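Local coordinates for bacteriocin immunity protein (Pseudomonas aeruginosa, PDB 6W0V), which binds the nuclease domain of pyocin S8 and, as its cognate immunity protein, protects the producing cell from the toxin's DNase activity, at the interface of chains B and A. Coordinates in Å, arbitrary orientation; residue numbers count along the deposited sequence, not the author numbering. Chains: chain A, Bacteriocin immunity protein; chain B, Pyocin S8.

The interface of chains B and A. Residues chain B 81, 93; chain A 30-31, 34-35, 47, 51.
B:Phe81 and A:Phe51 meet face to face across the interface, their ring centroids 4.2 Å apart and their planes inclined by 27°. The stack is displaced: CD1 of B:Phe81 lies over the rim of the A:Phe51 ring, 3.3 Å from its CZ, so each face is only partly overlapped. With CG turned away from its own carbonyl carbon (chi1 -77°), B:Phe81 sends its ring from a loop into the groove between helix 27-41 and the short helix 48-51 of the immunity protein. A flat, wholly apolar ring suits this slot. CZ at its leading end approaches the methyl CG2 of A:Val34 at 3.7 Å, and that same methyl abuts the edge of A:Phe51 in the ring plane, so valine, branched close to the helix backbone, supports both aromatics. A:Arg30 covers another flank: CE1 at the edge of the B:Phe81 ring rests on one face of the guanidinium, 3.5 Å from CZ of the arginine, the planes steeply inclined at 55°. The flat guanidinium lets a charged residue pack against an apolar ring edge.

CE of B:Lys93, from the same chain as B:Phe81, lies over the rim of the ring's opposite face, and the long lysine chain continues past it to bring its ammonium to A:Asp31. NZ forms a salt bridge and hydrogen bond of 2.8 Å to OD1, using that oxygen's syn lone pair, and a weaker bond to OD2. The short aspartate keeps this anion near the helix, where it may also offset the like charges of the lysine and A:Arg30.

Packing is looser toward A:Thr47 and A:Tyr35: the threonine methyl CG2 stays 4.1 Å from CD2 of B:Phe81, and the tyrosine gives up almost no surface. This plug-and-clamp arrangement joins aromatic burial to charge pairing, likely contributing to the grip of the immunity protein on its cognate pyocin nuclease domain.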
ATOM      1  N   PHE B  81      -1.156  -0.357   0.349  1.00 13.16           N
ATOM      2  CA  PHE B  81      -2.418  -1.002  -0.022  1.00 13.59           C
ATOM      3  C   PHE B  81      -3.492   0.058  -0.096  1.00 13.13           C
ATOM      4  O   PHE B  81      -3.520   0.977   0.742  1.00 14.65           O
ATOM      5  CB  PHE B  81      -2.800  -2.018   1.037  1.00 13.65           C
ATOM      6  CG  PHE B  81      -2.008  -3.282   0.935  1.00 13.69           C
ATOM      7  CD1 PHE B  81      -0.724  -3.353   1.436  1.00 14.04           C
ATOM      8  CD2 PHE B  81      -2.537  -4.385   0.291  1.00 15.29           C
ATOM      9  CE1 PHE B  81       0.008  -4.521   1.321  1.00 15.10           C
ATOM     10  CE2 PHE B  81      -1.801  -5.550   0.177  1.00 15.37           C
ATOM     11  CZ  PHE B  81      -0.527  -5.612   0.685  1.00 14.83           C
ATOM     12  N   LYS B  93      -2.469  -2.476  -4.403  1.00 15.25           N
ATOM     13  CA  LYS B  93      -1.594  -1.353  -4.021  1.00 16.44           C
ATOM     14  C   LYS B  93      -1.999  -0.135  -4.828  1.00 14.67           C
ATOM     15  O   LYS B  93      -2.446  -0.296  -5.977  1.00 15.50           O
ATOM     16  CB  LYS B  93      -0.135  -1.597  -4.390  1.00 19.10           C
ATOM     17  CG  LYS B  93       0.421  -2.947  -4.019  1.00 19.31           C
ATOM     18  CD  LYS B  93       0.304  -3.181  -2.549  1.00 18.78           C
ATOM     19  CE  LYS B  93       1.117  -4.380  -2.129  1.00 19.99           C
ATOM     20  NZ  LYS B  93       0.711  -5.595  -2.872  1.00 20.03           N
TER
ATOM     21  N   ARG A  30       6.306  -8.819   1.449  1.00 13.46           N
ATOM     22  CA  ARG A  30       5.291  -8.298   2.382  1.00 13.27           C
ATOM     23  C   ARG A  30       3.954  -8.936   2.047  1.00 13.55           C
ATOM     24  O   ARG A  30       3.218  -9.291   2.964  1.00 14.34           O
ATOM     25  CB  ARG A  30       5.163  -6.788   2.312  1.00 12.94           C
ATOM     26  CG  ARG A  30       4.098  -6.280   3.264  1.00 12.97           C
ATOM     27  CD  ARG A  30       3.913  -4.800   3.226  1.00 13.52           C
ATOM     28  NE  ARG A  30       3.555  -4.382   1.892  1.00 13.00           N
ATOM     29  CZ  ARG A  30       3.245  -3.154   1.553  1.00 14.13           C
ATOM     30  NH1 ARG A  30       2.969  -2.892   0.289  1.00 15.29           N
ATOM     31  NH2 ARG A  30       3.215  -2.198   2.461  1.00 15.59           N
ATOM     32  N   ASP A  31       3.638  -9.095   0.778  1.00 14.50           N
ATOM     33  CA  ASP A  31       2.329  -9.642   0.362  1.00 14.72           C
ATOM     34  C   ASP A  31       2.150 -11.030   0.952  1.00 15.03           C
ATOM     35  O   ASP A  31       1.020 -11.369   1.311  1.00 15.50           O
ATOM     36  CB  ASP A  31       2.224  -9.739  -1.152  1.00 15.58           C
ATOM     37  CG  ASP A  31       1.751  -8.458  -1.788  1.00 16.57           C
ATOM     38  OD1 ASP A  31       1.442  -7.520  -1.035  1.00 16.05           O
ATOM     39  OD2 ASP A  31       1.693  -8.427  -3.030  1.00 19.98           O
ATOM     40  N   VAL A  34       0.965 -10.359   4.393  1.00 13.89           N
ATOM     41  CA  VAL A  34      -0.373  -9.725   4.370  1.00 13.35           C
ATOM     42  C   VAL A  34      -1.401 -10.794   4.038  1.00 12.83           C
ATOM     43  O   VAL A  34      -2.399 -10.901   4.736  1.00 14.43           O
ATOM     44  CB  VAL A  34      -0.443  -8.574   3.361  1.00 13.27           C
ATOM     45  CG1 VAL A  34      -1.885  -8.154   3.114  1.00 13.92           C
ATOM     46  CG2 VAL A  34       0.407  -7.404   3.817  1.00 14.38           C
ATOM     47  N   TYR A  35      -1.165 -11.563   2.991  1.00 13.15           N
ATOM     48  CA  TYR A  35      -2.175 -12.526   2.511  1.00 14.72           C
ATOM     49  C   TYR A  35      -2.221 -13.743   3.415  1.00 14.72           C
ATOM     50  O   TYR A  35      -3.301 -14.315   3.510  1.00 15.21           O
ATOM     51  CB  TYR A  35      -1.977 -12.820   1.033  1.00 16.45           C
ATOM     52  CG  TYR A  35      -2.602 -11.668   0.311  1.00 19.38           C
ATOM     53  CD1 TYR A  35      -3.980 -11.587   0.210  1.00 21.48           C
ATOM     54  CD2 TYR A  35      -1.853 -10.568  -0.040  1.00 17.94           C
ATOM     55  CE1 TYR A  35      -4.590 -10.484  -0.361  1.00 22.59           C
ATOM     56  CE2 TYR A  35      -2.443  -9.464  -0.628  1.00 17.65           C
ATOM     57  CZ  TYR A  35      -3.815  -9.423  -0.792  1.00 21.52           C
ATOM     58  OH  TYR A  35      -4.425  -8.339  -1.356  1.00 23.89           O
ATOM     59  N   THR A  47      -7.789  -6.718   3.634  1.00 13.57           N
ATOM     60  CA  THR A  47      -6.560  -6.015   4.037  1.00 14.03           C
ATOM     61  C   THR A  47      -6.904  -4.768   4.840  1.00 13.18           C
ATOM     62  O   THR A  47      -6.015  -4.272   5.529  1.00 14.16           O
ATOM     63  CB  THR A  47      -5.729  -5.658   2.807  1.00 14.02           C
ATOM     64  OG1 THR A  47      -6.574  -4.949   1.902  1.00 14.71           O
ATOM     65  CG2 THR A  47      -5.152  -6.883   2.135  1.00 15.34           C
ATOM     66  N   PHE A  51      -4.646  -2.401   7.152  1.00 14.35           N
ATOM     67  CA  PHE A  51      -4.124  -1.166   6.528  1.00 14.60           C
ATOM     68  C   PHE A  51      -5.055   0.022   6.714  1.00 14.57           C
ATOM     69  O   PHE A  51      -4.591   1.142   6.590  1.00 15.86           O
ATOM     70  CB  PHE A  51      -3.846  -1.416   5.053  1.00 14.37           C
ATOM     71  CG  PHE A  51      -2.659  -2.311   4.887  1.00 13.28           C
ATOM     72  CD1 PHE A  51      -1.377  -1.786   4.908  1.00 13.50           C
ATOM     73  CD2 PHE A  51      -2.813  -3.679   4.781  1.00 13.37           C
ATOM     74  CE1 PHE A  51      -0.280  -2.621   4.816  1.00 13.79           C
ATOM     75  CE2 PHE A  51      -1.713  -4.509   4.665  1.00 13.68           C
ATOM     76  CZ  PHE A  51      -0.448  -3.976   4.688  1.00 13.88           C
TER